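Local coordinates for protein ADP-ribosyltransferase (Staphylococcus aureus, PDB 1OJQ) that transfers a single ADP-ribose group from NAD+ to target proteins, which are probably Rho-type GTPases as for other C3 exoenzymes, at residues A117-L122 with R201-T206. Sequence-based numbering, arbitrary orientation.
Sequences ALVSKL and RKIIIT
Helix-on-sheet packing in the ADP-ribosyltransferase fold of this C3 exoenzyme brings Val119 and Leu122 of helix 116-126 against Ile203, at the start of strand 203-209. The two helix residues lie one turn apart on the same side, and the isoleucine meets both. Val119 presents its two methyls together: CG2 comes within 4.3 Å of Ile203 CG1, while CG1, set anti to the backbone N (chi1 178°), lies 4.4 Å from Ile203 CG2. The branch methyl of Ile203 is shared, since its CG2 also approaches Leu122 CD1 at 4.5 Å. The longer arm of Ile203 runs on extended (chi2 164°), and its CD1 lies 4.5 Å from Val119 CG2. The join is therefore wholly apolar and small, although all three residues are buried. Along the strand, Ile204 turns from the helix. In the five-stranded mixed sheet, strand 203-209 runs between parallel strand 152-158 and antiparallel strand 187-196. Val194 of the latter touches Ile203, and its Leu196 touches Val119. Leu106 of helix 100-106 also packs on Ile203, while Leu92 and Phe98 from loops cover Leu122.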
ATOM      1  N   ALA A 117       1.337   3.412  25.726  1.00 10.07           N
ATOM      2  CA  ALA A 117       2.792   3.562  25.854  1.00 13.92           C
ATOM      3  C   ALA A 117       3.526   2.800  24.752  1.00 11.81           C
ATOM      4  O   ALA A 117       4.534   3.247  24.203  1.00 10.57           O
ATOM      5  CB  ALA A 117       3.243   3.114  27.236  1.00 11.15           C
ATOM      6  N   LEU A 118       3.029   1.613  24.407  1.00  6.90           N
ATOM      7  CA  LEU A 118       3.681   0.857  23.337  1.00  7.91           C
ATOM      8  C   LEU A 118       3.498   1.558  21.999  1.00  7.85           C
ATOM      9  O   LEU A 118       4.402   1.536  21.173  1.00  7.84           O
ATOM     10  CB  LEU A 118       3.145  -0.573  23.293  1.00 12.11           C
ATOM     11  CG  LEU A 118       3.652  -1.505  24.404  1.00  9.07           C
ATOM     12  CD1 LEU A 118       2.796  -2.768  24.439  1.00  5.18           C
ATOM     13  CD2 LEU A 118       5.113  -1.854  24.224  1.00 10.63           C
ATOM     14  N   VAL A 119       2.328   2.188  21.786  1.00  8.39           N
ATOM     15  CA  VAL A 119       2.145   2.902  20.504  1.00  8.87           C
ATOM     16  C   VAL A 119       3.054   4.125  20.494  1.00  8.03           C
ATOM     17  O   VAL A 119       3.591   4.506  19.457  1.00  6.96           O
ATOM     18  CB  VAL A 119       0.684   3.310  20.264  1.00  8.74           C
ATOM     19  CG1 VAL A 119       0.516   4.080  18.961  1.00 14.02           C
ATOM     20  CG2 VAL A 119      -0.189   2.068  20.270  1.00  7.00           C
ATOM     21  N   SER A 120       3.223   4.720  21.679  1.00  8.05           N
ATOM     22  CA  SER A 120       4.174   5.822  21.792  1.00  9.98           C
ATOM     23  C   SER A 120       5.577   5.360  21.459  1.00 11.46           C
ATOM     24  O   SER A 120       6.359   6.049  20.790  1.00 11.64           O
ATOM     25  CB  SER A 120       4.112   6.425  23.197  0.50  8.34           C
ATOM     26  OG  SER A 120       2.980   7.280  23.256  0.50  8.67           O
ATOM     27  N   LYS A 121       5.932   4.159  21.917  1.00 10.45           N
ATOM     28  CA  LYS A 121       7.244   3.609  21.562  1.00 10.34           C
ATOM     29  C   LYS A 121       7.386   3.462  20.055  1.00 12.07           C
ATOM     30  O   LYS A 121       8.409   3.778  19.429  1.00 13.10           O
ATOM     31  CB  LYS A 121       7.434   2.244  22.254  1.00  8.24           C
ATOM     32  CG  LYS A 121       8.807   1.639  22.030  1.00  9.89           C
ATOM     33  CD  LYS A 121       9.100   0.457  22.947  1.00  9.70           C
ATOM     34  CE  LYS A 121      10.567   0.064  22.845  1.00  9.48           C
ATOM     35  NZ  LYS A 121      10.885  -1.141  23.654  1.00  8.72           N
ATOM     36  N   LEU A 122       6.327   2.947  19.421  1.00  6.57           N
ATOM     37  CA  LEU A 122       6.339   2.749  17.971  1.00  9.66           C
ATOM     38  C   LEU A 122       6.595   4.078  17.258  1.00 11.20           C
ATOM     39  O   LEU A 122       7.402   4.171  16.334  1.00 11.88           O
ATOM     40  CB  LEU A 122       5.024   2.144  17.487  1.00  9.08           C
ATOM     41  CG  LEU A 122       4.873   0.623  17.468  1.00 13.52           C
ATOM     42  CD1 LEU A 122       3.449   0.271  17.042  1.00  6.95           C
ATOM     43  CD2 LEU A 122       5.878  -0.057  16.542  1.00 15.83           C
ATOM     44  N   ARG A 201      -8.509   1.200  18.957  1.00 11.03           N
ATOM     45  CA  ARG A 201      -8.549  -0.172  18.479  1.00  5.90           C
ATOM     46  C   ARG A 201      -7.873  -0.305  17.130  1.00 12.39           C
ATOM     47  O   ARG A 201      -7.838  -1.379  16.520  1.00 13.15           O
ATOM     48  CB  ARG A 201     -10.000  -0.660  18.400  1.00 14.47           C
ATOM     49  CG  ARG A 201     -10.722  -0.667  19.736  1.00 22.71           C
ATOM     50  CD  ARG A 201     -11.934  -1.602  19.691  1.00 25.40           C
ATOM     51  NE  ARG A 201     -12.311  -1.963  21.064  1.00 23.45           N
ATOM     52  CZ  ARG A 201     -12.980  -1.125  21.851  1.00 27.54           C
ATOM     53  NH1 ARG A 201     -13.338   0.074  21.404  1.00 26.51           N
ATOM     54  NH2 ARG A 201     -13.290  -1.501  23.085  1.00 20.68           N
ATOM     55  N   LYS A 202      -7.310   0.812  16.670  1.00 11.52           N
ATOM     56  CA  LYS A 202      -6.574   0.766  15.416  1.00 11.96           C
ATOM     57  C   LYS A 202      -5.287   1.574  15.572  1.00 13.98           C
ATOM     58  O   LYS A 202      -5.285   2.631  16.210  1.00 16.09           O
ATOM     59  CB  LYS A 202      -7.439   1.305  14.276  1.00 19.10           C
ATOM     60  CG  LYS A 202      -6.933   0.979  12.883  1.00 27.95           C
ATOM     61  CD  LYS A 202      -8.016   1.244  11.846  1.00 28.82           C
ATOM     62  CE  LYS A 202      -8.068   2.711  11.455  1.00 34.47           C
ATOM     63  NZ  LYS A 202      -9.187   3.011  10.506  1.00 29.55           N
ATOM     64  N   ILE A 203      -4.184   1.078  15.018  1.00  8.26           N
ATOM     65  CA  ILE A 203      -2.947   1.851  15.040  1.00  5.14           C
ATOM     66  C   ILE A 203      -2.737   2.509  13.680  1.00  9.74           C
ATOM     67  O   ILE A 203      -2.638   1.826  12.661  1.00 11.63           O
ATOM     68  CB  ILE A 203      -1.757   0.954  15.423  1.00  6.56           C
ATOM     69  CG1 ILE A 203      -1.968   0.269  16.780  1.00  7.66           C
ATOM     70  CG2 ILE A 203      -0.441   1.725  15.416  1.00  7.72           C
ATOM     71  CD1 ILE A 203      -1.035  -0.906  17.021  1.00  8.73           C
ATOM     72  N   ILE A 204      -2.650   3.845  13.644  1.00  7.34           N
ATOM     73  CA  ILE A 204      -2.498   4.515  12.352  1.00  6.88           C
ATOM     74  C   ILE A 204      -1.080   5.053  12.177  1.00  9.92           C
ATOM     75  O   ILE A 204      -0.573   5.870  12.958  1.00  8.95           O
ATOM     76  CB  ILE A 204      -3.545   5.635  12.216  1.00  6.68           C
ATOM     77  CG1 ILE A 204      -4.994   5.141  12.405  1.00 12.15           C
ATOM     78  CG2 ILE A 204      -3.397   6.365  10.882  1.00 10.80           C
ATOM     79  CD1 ILE A 204      -6.037   6.180  12.067  1.00 33.20           C
ATOM     80  N   ILE A 205      -0.401   4.568  11.138  1.00  4.83           N
ATOM     81  CA  ILE A 205       0.924   5.027  10.756  1.00  4.72           C
ATOM     82  C   ILE A 205       0.759   5.959   9.558  1.00 10.50           C
ATOM     83  O   ILE A 205       0.342   5.489   8.496  1.00  6.06           O
ATOM     84  CB  ILE A 205       1.872   3.867  10.386  1.00 12.85           C
ATOM     85  CG1 ILE A 205       1.968   2.806  11.486  1.00  6.81           C
ATOM     86  CG2 ILE A 205       3.247   4.402   9.977  1.00  9.63           C
ATOM     87  CD1 ILE A 205       2.606   1.496  11.087  1.00 10.51           C
ATOM     88  N   THR A 206       1.020   7.252   9.738  1.00  8.94           N
ATOM     89  CA  THR A 206       0.845   8.225   8.660  1.00  6.89           C
ATOM     90  C   THR A 206       2.194   8.492   8.018  1.00  7.99           C
ATOM     91  O   THR A 206       3.168   8.698   8.745  1.00  8.56           O
ATOM     92  CB  THR A 206       0.253   9.545   9.159  1.00  9.15           C
ATOM     93  OG1 THR A 206      -1.029   9.288   9.765  1.00  8.49           O
ATOM     94  CG2 THR A 206       0.067  10.505   7.986  1.00  6.50           C
TER